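Local structure of probable sulfate-binding lipoprotein SubI (Mycobacterium tuberculosis, 6DDN) at residues N282-V287 with K291-A296. The protein probably binds sulfate outside the cell membrane as the solute-capturing component of a sulfate transport system. Residues are numbered along the deposited sequence; the frame is centred on the assembly and turned at random.
Sequences NFQYTV and KLWAQA
Gln284 meets the indole of Trp293 at its edge: NE1 of Trp293 donates to OE1 of Gln284 across 2.9 Å, with an N-H...O angle of 157°. The oxygen lies close to the ring plane and the donor lies in the carbonyl plane, yet amide and indole are turned 78° against each other, so the two flat groups do not stack. A bend at chi2 (-47°) curls the Gln284 chain round and brings OE1 to the indole N-H. Glutamine suits this buried place because its amide serves both ways: OE1 takes up the buried indole N-H while NE2 donates to Phe280 O; the two bonds together fix which way round the amide lies. Around the same indole, Phe138 stacks on the ring and Trp66 and Phe298 meet it edge-to-face.

At the exposed end, Val287 and Lys291 run side by side, CG1 of Val287 4.0 Å from CE of Lys291; the long aliphatic part of lysine can cover valine while its amine stays near solvent. Their backbones are joined by the helical i to i+4 bond, Lys291 N to Val287 O at 3.0 Å. Between the helices, threonine serves through its hydroxyl: Thr286 OG1 accepts from Ala289 N, as the N-cap of helix 287-295, and donates its own hydrogen to Phe283 O (2.6 Å). The whole is two consecutive helices, 274-284 and 287-295, joined by a short turn and bridged by a buried Gln-Trp bond, in the type 2 periplasmic-binding-protein fold of this family.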
loop_
_atom_site.group_PDB
_atom_site.type_symbol
_atom_site.label_atom_id
_atom_site.label_comp_id
_atom_site.label_asym_id
_atom_site.label_seq_id
_atom_site.Cartn_x
_atom_site.Cartn_y
_atom_site.Cartn_z
ATOM N N ASN A 282 9.979 -2.243 -16.127
ATOM C CA ASN A 282 9.324 -3.205 -17.007
ATOM C C ASN A 282 9.498 -4.631 -16.506
ATOM O O ASN A 282 8.616 -5.472 -16.717
ATOM C CB ASN A 282 9.868 -3.067 -18.428
ATOM C CG ASN A 282 9.511 -1.732 -19.063
ATOM O OD1 ASN A 282 8.665 -0.995 -18.554
ATOM N ND2 ASN A 282 10.156 -1.416 -20.181
ATOM N N PHE A 283 10.615 -4.921 -15.834
ATOM C CA PHE A 283 10.828 -6.258 -15.292
ATOM C C PHE A 283 9.738 -6.641 -14.299
ATOM O O PHE A 283 9.440 -7.830 -14.138
ATOM C CB PHE A 283 12.204 -6.339 -14.628
ATOM C CG PHE A 283 12.522 -7.690 -14.052
ATOM C CD1 PHE A 283 12.937 -8.728 -14.870
ATOM C CD2 PHE A 283 12.411 -7.919 -12.690
ATOM C CE1 PHE A 283 13.232 -9.971 -14.341
ATOM C CE2 PHE A 283 12.704 -9.158 -12.156
ATOM C CZ PHE A 283 13.115 -10.186 -12.982
ATOM N N GLN A 284 9.129 -5.654 -13.634
ATOM C CA GLN A 284 8.110 -5.947 -12.632
ATOM C C GLN A 284 6.880 -6.600 -13.246
ATOM O O GLN A 284 6.230 -7.430 -12.600
ATOM C CB GLN A 284 7.711 -4.667 -11.897
ATOM C CG GLN A 284 8.871 -3.943 -11.244
ATOM C CD GLN A 284 9.753 -4.878 -10.449
ATOM O OE1 GLN A 284 9.263 -5.741 -9.720
ATOM N NE2 GLN A 284 11.063 -4.720 -10.592
ATOM N N TYR A 285 6.546 -6.242 -14.482
ATOM C CA TYR A 285 5.364 -6.779 -15.141
ATOM C C TYR A 285 5.621 -8.116 -15.822
ATOM O O TYR A 285 4.694 -8.676 -16.417
ATOM C CB TYR A 285 4.829 -5.762 -16.154
ATOM C CG TYR A 285 4.362 -4.482 -15.500
ATOM C CD1 TYR A 285 3.075 -4.370 -14.991
ATOM C CD2 TYR A 285 5.215 -3.394 -15.370
ATOM C CE1 TYR A 285 2.646 -3.206 -14.381
ATOM C CE2 TYR A 285 4.794 -2.222 -14.761
ATOM C CZ TYR A 285 3.508 -2.134 -14.269
ATOM O OH TYR A 285 3.083 -0.974 -13.663
ATOM N N THR A 286 6.843 -8.639 -15.751
ATOM C CA THR A 286 7.116 -9.960 -16.290
ATOM C C THR A 286 6.369 -11.021 -15.489
ATOM O O THR A 286 5.930 -10.795 -14.358
ATOM C CB THR A 286 8.614 -10.261 -16.267
ATOM O OG1 THR A 286 9.079 -10.257 -14.912
ATOM C CG2 THR A 286 9.383 -9.224 -17.071
ATOM N N VAL A 287 6.226 -12.198 -16.099
ATOM C CA VAL A 287 5.533 -13.294 -15.428
ATOM C C VAL A 287 6.255 -13.668 -14.140
ATOM O O VAL A 287 5.628 -13.864 -13.091
ATOM C CB VAL A 287 5.397 -14.496 -16.381
ATOM C CG1 VAL A 287 5.136 -15.776 -15.600
ATOM C CG2 VAL A 287 4.296 -14.242 -17.402
ATOM N N LYS A 291 4.859 -13.383 -10.269
ATOM C CA LYS A 291 4.834 -14.530 -9.369
ATOM C C LYS A 291 5.553 -14.213 -8.064
ATOM O O LYS A 291 5.100 -14.604 -6.982
ATOM C CB LYS A 291 5.473 -15.746 -10.041
ATOM C CG LYS A 291 4.582 -16.484 -11.016
ATOM C CD LYS A 291 5.318 -17.684 -11.592
ATOM C CE LYS A 291 4.489 -18.414 -12.636
ATOM N NZ LYS A 291 5.351 -19.259 -13.511
ATOM N N LEU A 292 6.677 -13.496 -8.147
ATOM C CA LEU A 292 7.473 -13.215 -6.956
ATOM C C LEU A 292 6.732 -12.283 -6.005
ATOM O O LEU A 292 6.697 -12.521 -4.792
ATOM C CB LEU A 292 8.821 -12.619 -7.359
ATOM C CG LEU A 292 9.762 -13.555 -8.115
ATOM C CD1 LEU A 292 10.898 -12.763 -8.726
ATOM C CD2 LEU A 292 10.293 -14.650 -7.203
ATOM N N TRP A 293 6.146 -11.207 -6.537
ATOM C CA TRP A 293 5.321 -10.329 -5.712
ATOM C C TRP A 293 4.199 -11.112 -5.042
ATOM O O TRP A 293 3.960 -10.971 -3.836
ATOM C CB TRP A 293 4.743 -9.196 -6.562
ATOM C CG TRP A 293 5.719 -8.111 -6.895
ATOM C CD1 TRP A 293 6.283 -7.866 -8.112
ATOM C CD2 TRP A 293 6.235 -7.113 -6.005
ATOM N NE1 TRP A 293 7.123 -6.782 -8.036
ATOM C CE2 TRP A 293 7.111 -6.301 -6.752
ATOM C CE3 TRP A 293 6.042 -6.829 -4.649
ATOM C CZ2 TRP A 293 7.796 -5.223 -6.189
ATOM C CZ3 TRP A 293 6.720 -5.755 -4.093
ATOM C CH2 TRP A 293 7.589 -4.970 -4.861
ATOM N N ALA A 294 3.499 -11.945 -5.818
ATOM C CA ALA A 294 2.447 -12.783 -5.258
ATOM C C ALA A 294 2.985 -13.648 -4.128
ATOM O O ALA A 294 2.416 -13.685 -3.032
ATOM C CB ALA A 294 1.827 -13.645 -6.356
ATOM N N GLN A 295 4.106 -14.335 -4.373
ATOM C CA GLN A 295 4.711 -15.173 -3.342
ATOM C C GLN A 295 5.114 -14.359 -2.119
ATOM O O GLN A 295 5.153 -14.895 -1.005
ATOM C CB GLN A 295 5.920 -15.909 -3.918
ATOM C CG GLN A 295 5.551 -16.989 -4.922
ATOM C CD GLN A 295 6.671 -17.294 -5.895
ATOM O OE1 GLN A 295 7.834 -16.973 -5.650
ATOM N NE2 GLN A 295 6.321 -17.915 -7.013
ATOM N N ALA A 296 5.410 -13.072 -2.302
ATOM C CA ALA A 296 5.748 -12.188 -1.195
ATOM C C ALA A 296 4.522 -11.645 -0.468
ATOM O O ALA A 296 4.680 -10.934 0.528
ATOM C CB ALA A 296 6.606 -11.022 -1.695
#